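Local coordinates for protein Vlm2 (Streptomyces tsusimaensis, PDB 6ECB) that probably releases the valinomycin depsipeptide from its non-ribosomal peptide synthetase through this thioesterase domain, a member of the alpha/beta-hydrolase clan, at residues Gly104-His115 / Lys132-Leu143; Pro45-Gly53 / His68-Gly76. All coordinates share one frame; numbering follows the deposited sequence.

Contact 1. Residues Gly104-His115 / Lys132-Leu143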
ATOM      1  N   GLY A 104       8.612  13.676  12.162  1.00 20.70           N
ATOM      2  CA  GLY A 104       7.392  13.192  12.772  1.00 22.56           C
ATOM      3  C   GLY A 104       6.461  12.434  11.844  1.00 23.25           C
ATOM      4  O   GLY A 104       5.342  12.104  12.260  1.00 25.17           O
ATOM      5  N   VAL A 105       6.862  12.177  10.597  1.00 19.13           N
ATOM      6  CA  VAL A 105       5.985  11.540   9.612  1.00 17.91           C
ATOM      7  C   VAL A 105       6.717  10.360   8.992  1.00 17.74           C
ATOM      8  O   VAL A 105       7.781  10.532   8.387  1.00 17.63           O
ATOM      9  CB  VAL A 105       5.554  12.518   8.504  1.00 19.87           C
ATOM     10  CG1 VAL A 105       4.599  11.816   7.530  1.00 19.16           C
ATOM     11  CG2 VAL A 105       4.905  13.731   9.117  1.00 22.11           C
ATOM     12  N   TYR A 106       6.139   9.173   9.124  1.00 15.57           N
ATOM     13  CA  TYR A 106       6.636   7.984   8.464  1.00 16.11           C
ATOM     14  C   TYR A 106       6.143   7.909   7.029  1.00 16.65           C
ATOM     15  O   TYR A 106       5.066   8.416   6.690  1.00 16.39           O
ATOM     16  CB  TYR A 106       6.138   6.729   9.156  1.00 16.15           C
ATOM     17  CG  TYR A 106       6.629   6.496  10.548  1.00 17.65           C
ATOM     18  CD1 TYR A 106       7.807   5.806  10.769  1.00 19.69           C
ATOM     19  CD2 TYR A 106       5.898   6.938  11.645  1.00 19.35           C
ATOM     20  CE1 TYR A 106       8.261   5.546  12.069  1.00 20.62           C
ATOM     21  CE2 TYR A 106       6.330   6.685  12.962  1.00 20.07           C
ATOM     22  CZ  TYR A 106       7.526   5.986  13.148  1.00 20.02           C
ATOM     23  OH  TYR A 106       7.982   5.716  14.409  1.00 22.94           O
ATOM     24  N   ILE A 107       6.900   7.189   6.209  1.00 15.32           N
ATOM     25  CA  ILE A 107       6.418   6.689   4.934  1.00 14.63           C
ATOM     26  C   ILE A 107       6.177   5.199   5.103  1.00 16.37           C
ATOM     27  O   ILE A 107       7.002   4.507   5.701  1.00 17.70           O
ATOM     28  CB  ILE A 107       7.415   6.938   3.784  1.00 14.99           C
ATOM     29  CG1 ILE A 107       7.969   8.373   3.770  1.00 16.98           C
ATOM     30  CG2 ILE A 107       6.751   6.615   2.467  1.00 16.22           C
ATOM     31  CD1 ILE A 107       6.964   9.498   3.725  1.00 18.07           C
ATOM     32  N   GLY A 108       5.056   4.691   4.571  1.00 16.16           N
ATOM     33  CA  GLY A 108       4.761   3.279   4.698  1.00 17.29           C
ATOM     34  C   GLY A 108       4.186   2.694   3.425  1.00 15.88           C
ATOM     35  O   GLY A 108       3.727   3.412   2.534  1.00 16.89           O
ATOM     36  N   GLY A 109       4.208   1.366   3.363  1.00 14.36           N
ATOM     37  CA  GLY A 109       3.564   0.696   2.240  1.00 15.27           C
ATOM     38  C   GLY A 109       3.485  -0.805   2.355  1.00 15.14           C
ATOM     39  O   GLY A 109       4.342  -1.440   2.977  1.00 16.56           O
ATOM     40  N   HIS A 110       2.454  -1.372   1.732  1.00 16.26           N
ATOM     41  CA  HIS A 110       2.229  -2.804   1.647  1.00 15.97           C
ATOM     42  C   HIS A 110       2.437  -3.249   0.206  1.00 16.42           C
ATOM     43  O   HIS A 110       2.062  -2.541  -0.724  1.00 15.68           O
ATOM     44  CB  HIS A 110       0.794  -3.116   2.089  1.00 15.56           C
ATOM     45  CG  HIS A 110       0.412  -4.563   2.056  1.00 18.38           C
ATOM     46  ND1 HIS A 110      -0.356  -5.096   1.040  1.00 20.61           N
ATOM     47  CD2 HIS A 110       0.627  -5.573   2.934  1.00 19.12           C
ATOM     48  CE1 HIS A 110      -0.584  -6.376   1.282  1.00 21.59           C
ATOM     49  NE2 HIS A 110      -0.012  -6.690   2.431  1.00 19.71           N
ATOM     50  N   SER A 111       2.991  -4.441   0.034  1.00 15.90           N
ATOM     51  CA  SER A 111       3.193  -5.039  -1.286  1.00 16.28           C
ATOM     52  C   SER A 111       4.010  -4.065  -2.140  1.00 16.76           C
ATOM     53  O   SER A 111       5.014  -3.507  -1.659  1.00 16.01           O
ATOM     54  CB  SER A 111       1.813  -5.421  -1.829  1.00 21.06           C
ATOM     55  OG  SER A 111       1.948  -6.218  -2.982  1.00 28.79           O
ATOM     56  N   LEU A 112       3.640  -3.824  -3.403  1.00 15.55           N
ATOM     57  CA  LEU A 112       4.382  -2.860  -4.219  1.00 15.86           C
ATOM     58  C   LEU A 112       4.449  -1.486  -3.565  1.00 15.76           C
ATOM     59  O   LEU A 112       5.399  -0.726  -3.811  1.00 16.96           O
ATOM     60  CB  LEU A 112       3.726  -2.751  -5.606  1.00 16.97           C
ATOM     61  CG  LEU A 112       4.356  -1.736  -6.563  1.00 19.03           C
ATOM     62  CD1 LEU A 112       5.751  -2.120  -6.991  1.00 19.45           C
ATOM     63  CD2 LEU A 112       3.422  -1.600  -7.796  1.00 22.53           C
ATOM     64  N   GLY A 113       3.453  -1.143  -2.738  1.00 14.78           N
ATOM     65  CA  GLY A 113       3.507   0.102  -2.005  1.00 14.37           C
ATOM     66  C   GLY A 113       4.729   0.195  -1.111  1.00 16.08           C
ATOM     67  O   GLY A 113       5.231   1.294  -0.867  1.00 16.30           O
ATOM     68  N   GLY A 114       5.230  -0.945  -0.631  1.00 16.92           N
ATOM     69  CA  GLY A 114       6.468  -0.921   0.157  1.00 15.58           C
ATOM     70  C   GLY A 114       7.679  -0.519  -0.661  1.00 14.52           C
ATOM     71  O   GLY A 114       8.519   0.275  -0.213  1.00 15.78           O
ATOM     72  N   HIS A 115       7.794  -1.054  -1.883  1.00 14.74           N
ATOM     73  CA  HIS A 115       8.904  -0.643  -2.729  1.00 14.53           C
ATOM     74  C   HIS A 115       8.787   0.810  -3.121  1.00 19.34           C
ATOM     75  O   HIS A 115       9.786   1.527  -3.161  1.00 18.10           O
ATOM     76  CB  HIS A 115       8.968  -1.506  -3.975  1.00 18.95           C
ATOM     77  CG  HIS A 115       9.100  -2.937  -3.650  1.00 20.77           C
ATOM     78  ND1 HIS A 115       8.013  -3.722  -3.373  1.00 24.48           N
ATOM     79  CD2 HIS A 115      10.193  -3.712  -3.462  1.00 24.00           C
ATOM     80  CE1 HIS A 115       8.426  -4.938  -3.064  1.00 31.37           C
ATOM     81  NE2 HIS A 115       9.744  -4.952  -3.104  1.00 26.81           N
ATOM     82  N   LYS A 132      10.406  10.357   9.468  1.00 19.04           N
ATOM     83  CA  LYS A 132      10.756   9.709  10.723  1.00 17.87           C
ATOM     84  C   LYS A 132      11.274   8.293  10.522  1.00 19.33           C
ATOM     85  O   LYS A 132      12.126   7.837  11.289  1.00 19.91           O
ATOM     86  CB  LYS A 132       9.526   9.697  11.624  1.00 19.81           C
ATOM     87  CG  LYS A 132       9.778   9.200  13.029  1.00 22.43           C
ATOM     88  CD  LYS A 132       8.544   9.456  13.875  1.00 22.17           C
ATOM     89  CE  LYS A 132       8.657   8.796  15.214  1.00 34.67           C
ATOM     90  NZ  LYS A 132       9.708   9.432  15.975  1.00 32.28           N
ATOM     91  N   GLY A 133      10.782   7.590   9.512  1.00 18.92           N
ATOM     92  CA  GLY A 133      11.139   6.198   9.301  1.00 18.05           C
ATOM     93  C   GLY A 133      10.353   5.651   8.135  1.00 16.35           C
ATOM     94  O   GLY A 133       9.465   6.316   7.580  1.00 15.86           O
ATOM     95  N   LEU A 134      10.706   4.432   7.761  1.00 16.50           N
ATOM     96  CA  LEU A 134      10.014   3.685   6.721  1.00 16.11           C
ATOM     97  C   LEU A 134       9.345   2.474   7.347  1.00 14.75           C
ATOM     98  O   LEU A 134       9.997   1.695   8.045  1.00 17.98           O
ATOM     99  CB  LEU A 134      10.985   3.241   5.634  1.00 18.56           C
ATOM    100  CG  LEU A 134      10.459   2.283   4.570  1.00 16.65           C
ATOM    101  CD1 LEU A 134       9.484   3.016   3.658  1.00 16.97           C
ATOM    102  CD2 LEU A 134      11.619   1.757   3.742  1.00 18.50           C
ATOM    103  N   ILE A 135       8.040   2.324   7.097  1.00 15.19           N
ATOM    104  CA  ILE A 135       7.253   1.199   7.577  1.00 16.00           C
ATOM    105  C   ILE A 135       6.957   0.299   6.381  1.00 15.68           C
ATOM    106  O   ILE A 135       6.219   0.688   5.461  1.00 16.63           O
ATOM    107  CB  ILE A 135       5.962   1.675   8.251  1.00 17.85           C
ATOM    108  CG1 ILE A 135       6.317   2.478   9.502  1.00 18.65           C
ATOM    109  CG2 ILE A 135       4.996   0.500   8.523  1.00 17.63           C
ATOM    110  CD1 ILE A 135       5.127   3.166  10.165  1.00 23.83           C
ATOM    111  N   ILE A 136       7.505  -0.913   6.402  1.00 16.33           N
ATOM    112  CA  ILE A 136       7.264  -1.917   5.368  1.00 16.43           C
ATOM    113  C   ILE A 136       6.256  -2.924   5.909  1.00 16.55           C
ATOM    114  O   ILE A 136       6.469  -3.556   6.958  1.00 18.20           O
ATOM    115  CB  ILE A 136       8.561  -2.620   4.939  1.00 15.05           C
ATOM    116  CG1 ILE A 136       9.520  -1.635   4.255  1.00 15.10           C
ATOM    117  CG2 ILE A 136       8.228  -3.838   4.050  1.00 16.99           C
ATOM    118  CD1 ILE A 136       8.999  -1.026   2.972  1.00 17.48           C
ATOM    119  N   LEU A 137       5.161  -3.110   5.172  1.00 16.51           N
ATOM    120  CA  LEU A 137       4.124  -4.060   5.557  1.00 15.66           C
ATOM    121  C   LEU A 137       4.255  -5.308   4.682  1.00 16.65           C
ATOM    122  O   LEU A 137       3.785  -5.351   3.539  1.00 18.31           O
ATOM    123  CB  LEU A 137       2.746  -3.427   5.433  1.00 17.65           C
ATOM    124  CG  LEU A 137       2.515  -2.217   6.338  1.00 17.41           C
ATOM    125  CD1 LEU A 137       1.113  -1.668   6.059  1.00 19.06           C
ATOM    126  CD2 LEU A 137       2.677  -2.547   7.811  1.00 20.99           C
ATOM    127  N   ASP A 138       4.962  -6.292   5.224  1.00 19.45           N
ATOM    128  CA  ASP A 138       4.946  -7.679   4.772  1.00 21.46           C
ATOM    129  C   ASP A 138       5.361  -7.893   3.315  1.00 20.38           C
ATOM    130  O   ASP A 138       4.785  -8.736   2.617  1.00 23.81           O
ATOM    131  CB  ASP A 138       3.551  -8.289   5.020  1.00 22.50           C
ATOM    132  CG  ASP A 138       3.585  -9.788   5.023  1.00 28.32           C
ATOM    133  OD1 ASP A 138       4.548 -10.348   5.596  1.00 22.90           O
ATOM    134  OD2 ASP A 138       2.643 -10.404   4.489  1.00 28.12           O
ATOM    135  N   THR A 139       6.399  -7.182   2.845  1.00 18.93           N
ATOM    136  CA  THR A 139       7.016  -7.541   1.584  1.00 19.67           C
ATOM    137  C   THR A 139       8.526  -7.527   1.777  1.00 18.13           C
ATOM    138  O   THR A 139       9.047  -6.598   2.397  1.00 18.06           O
ATOM    139  CB  THR A 139       6.660  -6.603   0.394  1.00 26.32           C
ATOM    140  OG1 THR A 139       7.278  -7.106  -0.796  1.00 27.62           O
ATOM    141  CG2 THR A 139       7.149  -5.235   0.574  1.00 27.01           C
ATOM    142  N   PRO A 140       9.231  -8.509   1.232  1.00 17.98           N
ATOM    143  CA  PRO A 140      10.691  -8.410   1.153  1.00 16.54           C
ATOM    144  C   PRO A 140      11.099  -7.395   0.110  1.00 18.07           C
ATOM    145  O   PRO A 140      10.301  -7.006  -0.761  1.00 19.18           O
ATOM    146  CB  PRO A 140      11.128  -9.817   0.717  1.00 19.40           C
ATOM    147  CG  PRO A 140       9.934 -10.663   0.732  1.00 24.82           C
ATOM    148  CD  PRO A 140       8.758  -9.734   0.568  1.00 21.67           C
ATOM    149  N   PRO A 141      12.368  -7.030   0.080  1.00 16.57           N
ATOM    150  CA  PRO A 141      12.800  -6.111  -0.975  1.00 16.61           C
ATOM    151  C   PRO A 141      12.731  -6.738  -2.347  1.00 19.04           C
ATOM    152  O   PRO A 141      12.486  -6.017  -3.327  1.00 26.07           O
ATOM    153  CB  PRO A 141      14.238  -5.730  -0.565  1.00 23.54           C
ATOM    154  CG  PRO A 141      14.628  -6.596   0.514  1.00 20.51           C
ATOM    155  CD  PRO A 141      13.390  -7.225   1.125  1.00 20.09           C
ATOM    156  N   ARG A 142      12.904  -8.055  -2.455  1.00 20.18           N
ATOM    157  CA  ARG A 142      12.580  -8.772  -3.679  1.00 24.27           C
ATOM    158  C   ARG A 142      11.066  -8.899  -3.779  1.00 28.61           C
ATOM    159  O   ARG A 142      10.443  -9.581  -2.955  1.00 32.99           O
ATOM    160  CB  ARG A 142      13.195 -10.165  -3.683  1.00 27.08           C
ATOM    161  CG  ARG A 142      14.614 -10.188  -4.013  1.00 26.74           C
ATOM    162  CD  ARG A 142      15.176 -11.627  -4.022  1.00 34.28           C
ATOM    163  NE  ARG A 142      14.756 -12.443  -5.157  1.00 37.20           N
ATOM    164  CZ  ARG A 142      15.376 -12.481  -6.332  1.00 42.92           C
ATOM    165  NH1 ARG A 142      16.448 -11.724  -6.558  1.00 36.57           N
ATOM    166  NH2 ARG A 142      14.919 -13.261  -7.296  1.00 61.57           N
ATOM    167  N   LEU A 143      10.471  -8.273  -4.787  1.00 35.87           N
ATOM    168  CA  LEU A 143       9.017  -8.330  -4.904  1.00 34.83           C
ATOM    169  C   LEU A 143       8.594  -9.738  -5.315  1.00 29.97           C
ATOM    170  O   LEU A 143       9.239 -10.368  -6.153  1.00 36.30           O
ATOM    171  CB  LEU A 143       8.517  -7.300  -5.916  1.00 48.52           C
ATOM    172  CG  LEU A 143       6.989  -7.224  -6.072  1.00 57.28           C
ATOM    173  CD1 LEU A 143       6.249  -6.978  -4.744  1.00 55.65           C
ATOM    174  CD2 LEU A 143       6.618  -6.154  -7.084  1.00 68.09           C
TER
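The ring of Y106 lies between I135 and K132. CD1 of I135 sits over one face, 4.0 Å from the ring centroid and offset toward the rim, and CG of K132 covers the opposite face at 4.2 Å. Both are CH-pi contacts. With CG anti to the backbone N (chi1 -173°) and the chain extended as far as CE, CD and CE of K132 run along the ring to its hydroxyl, which bonds to the carbonyl of C293. A leucine in place of Y106 would probably open a gap between I135 and K132 and leave that carbonyl without its phenolic partner. Strands 105-110 and 134-137 run parallel; I135 N gives I107 O a nearly straight bond of 2.8 Å, and L137 N reaches G109 O at 2.9 Å. G109 must be glycine, since a CB would collide with G113 O. Helix 112-126 packs close as well: CD1 of I136 lies 3.5 Å from G114 O, where G114 leaves room for it and for T139 CG2. At the polar edge NE2 of H115 makes two weak bonds, to P141 O at 3.0 Å and to P140 O at 3.2 Å, while L143 CD1 touches H115 CE1 at 3.4 Å. The tight, glycine-rich turn fits a nucleophile elbow; S111, D138 and H273 have the geometry of a catalytic triad, with D138 OD2 bonded to H273 ND1, consistent with acyl-transfer chemistry.

Contact 2. Residues Pro45-Gly53 / His68-Gly76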
ATOM      1  N   PRO A  45       0.667   3.590  -2.470  1.00 16.15           N
ATOM      2  CA  PRO A  45      -0.306   2.573  -2.870  1.00 15.57           C
ATOM      3  C   PRO A  45       0.346   1.347  -3.489  1.00 14.60           C
ATOM      4  O   PRO A  45       1.364   1.447  -4.183  1.00 17.36           O
ATOM      5  CB  PRO A  45      -1.168   3.313  -3.911  1.00 18.63           C
ATOM      6  CG  PRO A  45      -0.216   4.261  -4.556  1.00 19.11           C
ATOM      7  CD  PRO A  45       0.690   4.731  -3.412  1.00 18.23           C
ATOM      8  N   PRO A  46      -0.282   0.173  -3.337  1.00 15.76           N
ATOM      9  CA  PRO A  46       0.170  -1.023  -4.038  1.00 15.66           C
ATOM     10  C   PRO A  46      -0.290  -0.993  -5.492  1.00 16.67           C
ATOM     11  O   PRO A  46      -0.828   0.026  -5.947  1.00 18.21           O
ATOM     12  CB  PRO A  46      -0.511  -2.147  -3.267  1.00 20.12           C
ATOM     13  CG  PRO A  46      -1.804  -1.564  -2.947  1.00 21.32           C
ATOM     14  CD  PRO A  46      -1.530  -0.105  -2.596  1.00 19.52           C
ATOM     15  N   ALA A  47      -0.130  -2.107  -6.192  1.00 17.06           N
ATOM     16  CA  ALA A  47      -0.514  -2.145  -7.607  1.00 16.55           C
ATOM     17  C   ALA A  47      -1.970  -1.754  -7.744  1.00 20.87           C
ATOM     18  O   ALA A  47      -2.845  -2.274  -7.034  1.00 19.71           O
ATOM     19  CB  ALA A  47      -0.280  -3.528  -8.192  1.00 21.42           C
ATOM     20  N   GLY A  48      -2.243  -0.839  -8.675  1.00 19.65           N
ATOM     21  CA  GLY A  48      -3.578  -0.300  -8.879  1.00 19.02           C
ATOM     22  C   GLY A  48      -3.742   1.119  -8.364  1.00 18.63           C
ATOM     23  O   GLY A  48      -4.698   1.818  -8.771  1.00 19.70           O
ATOM     24  N   GLY A  49      -2.850   1.560  -7.476  1.00 18.14           N
ATOM     25  CA  GLY A  49      -2.734   2.964  -7.155  1.00 18.19           C
ATOM     26  C   GLY A  49      -3.709   3.504  -6.138  1.00 19.10           C
ATOM     27  O   GLY A  49      -3.731   4.718  -5.938  1.00 19.22           O
ATOM     28  N   THR A  50      -4.522   2.655  -5.522  1.00 18.68           N
ATOM     29  CA  THR A  50      -5.538   3.101  -4.581  1.00 19.38           C
ATOM     30  C   THR A  50      -5.017   3.044  -3.153  1.00 17.86           C
ATOM     31  O   THR A  50      -4.156   2.222  -2.829  1.00 19.37           O
ATOM     32  CB  THR A  50      -6.800   2.244  -4.702  1.00 21.43           C
ATOM     33  OG1 THR A  50      -7.827   2.761  -3.860  1.00 23.18           O
ATOM     34  CG2 THR A  50      -6.544   0.802  -4.307  1.00 22.95           C
ATOM     35  N   VAL A  51      -5.597   3.918  -2.315  1.00 20.86           N
ATOM     36  CA  VAL A  51      -5.382   3.939  -0.864  1.00 23.55           C
ATOM     37  C   VAL A  51      -6.380   3.059  -0.119  1.00 20.05           C
ATOM     38  O   VAL A  51      -6.251   2.865   1.102  1.00 20.53           O
ATOM     39  CB  VAL A  51      -5.513   5.383  -0.315  1.00 26.53           C
ATOM     40  CG1 VAL A  51      -4.675   6.360  -1.095  1.00 43.99           C
ATOM     41  CG2 VAL A  51      -6.964   5.839  -0.334  1.00 46.44           C
ATOM     42  N   LEU A  52      -7.369   2.509  -0.806  1.00 20.93           N
ATOM     43  CA  LEU A  52      -8.493   1.937  -0.078  1.00 23.60           C
ATOM     44  C   LEU A  52      -8.105   0.731   0.768  1.00 20.04           C
ATOM     45  O   LEU A  52      -8.736   0.508   1.812  1.00 21.43           O
ATOM     46  CB  LEU A  52      -9.598   1.612  -1.059  1.00 29.49           C
ATOM     47  CG  LEU A  52      -9.576   0.355  -1.881  1.00 43.06           C
ATOM     48  CD1 LEU A  52     -10.147  -0.820  -1.091  1.00 40.81           C
ATOM     49  CD2 LEU A  52     -10.447   0.662  -3.108  1.00 57.33           C
ATOM     50  N   GLY A  53      -7.048   0.003   0.403  1.00 19.54           N
ATOM     51  CA  GLY A  53      -6.575  -1.132   1.179  1.00 21.29           C
ATOM     52  C   GLY A  53      -6.004  -0.778   2.539  1.00 20.32           C
ATOM     53  O   GLY A  53      -5.814  -1.682   3.358  1.00 21.96           O
ATOM     54  N   HIS A  68      -2.267   9.639   6.003  1.00 18.52           N
ATOM     55  CA  HIS A  68      -2.597   9.917   4.619  1.00 18.26           C
ATOM     56  C   HIS A  68      -2.232   8.721   3.761  1.00 18.81           C
ATOM     57  O   HIS A  68      -1.352   7.931   4.104  1.00 18.24           O
ATOM     58  CB  HIS A  68      -1.832  11.112   4.064  1.00 19.97           C
ATOM     59  CG  HIS A  68      -2.203  12.411   4.695  1.00 22.62           C
ATOM     60  ND1 HIS A  68      -1.509  12.952   5.757  1.00 24.00           N
ATOM     61  CD2 HIS A  68      -3.188  13.285   4.395  1.00 24.50           C
ATOM     62  CE1 HIS A  68      -2.049  14.118   6.071  1.00 24.85           C
ATOM     63  NE2 HIS A  68      -3.076  14.336   5.269  1.00 26.82           N
ATOM     64  N   GLY A  69      -2.887   8.621   2.608  1.00 20.45           N
ATOM     65  CA  GLY A  69      -2.391   7.781   1.534  1.00 19.39           C
ATOM     66  C   GLY A  69      -2.271   8.601   0.264  1.00 19.01           C
ATOM     67  O   GLY A  69      -2.985   9.582   0.062  1.00 21.23           O
ATOM     68  N   VAL A  70      -1.350   8.188  -0.593  1.00 15.34           N
ATOM     69  CA  VAL A  70      -1.217   8.797  -1.907  1.00 16.40           C
ATOM     70  C   VAL A  70      -1.992   7.956  -2.903  1.00 20.54           C
ATOM     71  O   VAL A  70      -1.749   6.756  -3.039  1.00 20.91           O
ATOM     72  CB  VAL A  70       0.245   8.919  -2.331  1.00 20.65           C
ATOM     73  CG1 VAL A  70       0.310   9.549  -3.705  1.00 21.85           C
ATOM     74  CG2 VAL A  70       1.002   9.757  -1.331  1.00 22.50           C
ATOM     75  N   GLU A  71      -2.900   8.600  -3.601  1.00 19.72           N
ATOM     76  CA  GLU A  71      -3.668   7.997  -4.671  1.00 17.71           C
ATOM     77  C   GLU A  71      -2.978   8.297  -6.001  1.00 20.27           C
ATOM     78  O   GLU A  71      -2.597   9.441  -6.263  1.00 21.77           O
ATOM     79  CB  GLU A  71      -5.069   8.583  -4.646  1.00 26.39           C
ATOM     80  CG  GLU A  71      -5.995   7.981  -5.577  1.00 54.68           C
ATOM     81  CD  GLU A  71      -6.977   7.037  -4.914  1.00 31.81           C
ATOM     82  OE1 GLU A  71      -6.668   6.330  -3.917  1.00 30.22           O
ATOM     83  OE2 GLU A  71      -8.066   7.005  -5.453  1.00 32.41           O
ATOM     84  N   ALA A  72      -2.839   7.281  -6.833  1.00 21.82           N
ATOM     85  CA  ALA A  72      -2.182   7.473  -8.123  1.00 23.38           C
ATOM     86  C   ALA A  72      -2.947   8.482  -8.975  1.00 20.20           C
ATOM     87  O   ALA A  72      -4.171   8.604  -8.877  1.00 21.97           O
ATOM     88  CB  ALA A  72      -2.087   6.145  -8.871  1.00 23.04           C
ATOM     89  N   PRO A  73      -2.259   9.179  -9.894  1.00 23.13           N
ATOM     90  CA  PRO A  73      -2.986  10.002 -10.856  1.00 25.80           C
ATOM     91  C   PRO A  73      -3.871   9.136 -11.735  1.00 24.58           C
ATOM     92  O   PRO A  73      -3.568   7.970 -11.988  1.00 23.41           O
ATOM     93  CB  PRO A  73      -1.871  10.671 -11.669  1.00 26.00           C
ATOM     94  CG  PRO A  73      -0.701   9.854 -11.491  1.00 25.74           C
ATOM     95  CD  PRO A  73      -0.812   9.180 -10.143  1.00 24.20           C
ATOM     96  N   GLY A  74      -4.982   9.724 -12.178  1.00 24.73           N
ATOM     97  CA  GLY A  74      -5.809   9.189 -13.238  1.00 23.49           C
ATOM     98  C   GLY A  74      -6.923   8.279 -12.788  1.00 26.35           C
ATOM     99  O   GLY A  74      -7.624   7.722 -13.634  1.00 28.79           O
ATOM    100  N   LEU A  75      -7.096   8.093 -11.482  1.00 25.96           N
ATOM    101  CA  LEU A  75      -8.192   7.285 -10.962  1.00 26.27           C
ATOM    102  C   LEU A  75      -9.494   8.071 -10.800  1.00 36.10           C
ATOM    103  O   LEU A  75     -10.550   7.446 -10.677  1.00 31.40           O
ATOM    104  CB  LEU A  75      -7.784   6.651  -9.626  1.00 30.24           C
ATOM    105  CG  LEU A  75      -6.624   5.641  -9.643  1.00 28.29           C
ATOM    106  CD1 LEU A  75      -6.358   5.078  -8.264  1.00 25.74           C
ATOM    107  CD2 LEU A  75      -6.829   4.485 -10.615  1.00 25.49           C
ATOM    108  N   GLY A  76      -9.460   9.414 -10.873  1.00 52.17           N
ATOM    109  CA  GLY A  76     -10.664  10.210 -10.683  1.00 48.42           C
ATOM    110  C   GLY A  76     -11.522  10.338 -11.932  1.00 59.26           C
ATOM    111  O   GLY A  76     -11.078  10.156 -13.063  1.00 45.18           O
TER
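E71 reaches across to the loop 45-53 with its side chain, leaving the backbone with CG anti to the N (chi1 -174°) and bending at chi2 (104°). CB, CG and CD all pass G49 O, with CG nearest at 4.0 Å. At the tip the two carboxylate oxygens part company: OE1 accepts the N-H of V51 at 3.1 Å, nearly along its own C-O axis, while OE2 bonds to the hydroxyl of Y208 in helix 206-220. That hydroxyl also bonds to T50 OG1, which in turn accepts L52 N at 3.1 Å in an ST turn. A glutamate suits this buried place because it is long enough to serve both the loop and the helix. Beside it, A72 N donates to G49 O at 2.9 Å in an almost straight bond lying in the carbonyl plane. G49 has positive phi, and a CB there would run into the methyl of A72, so glycine fits twice over. CD1 of L75 covers the same carbonyl oxygen at 3.5 Å. CG1 of V51 rests 3.5 Å from V70 O; G69 has no CB to obstruct it. At the start of the loop, CD of P45 lies 3.2 Å from V70 O. The loop leaving strand 40-44 is thus fastened to the end of its parallel neighbour 67-71, at the position where alpha/beta-hydrolases commonly place their oxyanion-hole loop.

In the fold
Along the chain contact 2 comes first and is complete before contact 1 begins, and their centres lie about 15 Å apart. Both reach the same mixed sheet, in which strand 40-44 runs between 67-71 and 105-110, with 134-137 next in line. Contact 1 joins the two strands of the beta-alpha-beta unit whose connection is helix 112-126; contact 2 ties a loop to a strand end on the other side of strand 40-44. They meet where P46 CB packs against H110 O at 3.6 Å and L112 CD2 approaches A47 N. The loop after strand 40-44 therefore borders the probable nucleophile turn, as expected of a thioesterase with the alpha/beta-hydrolase fold.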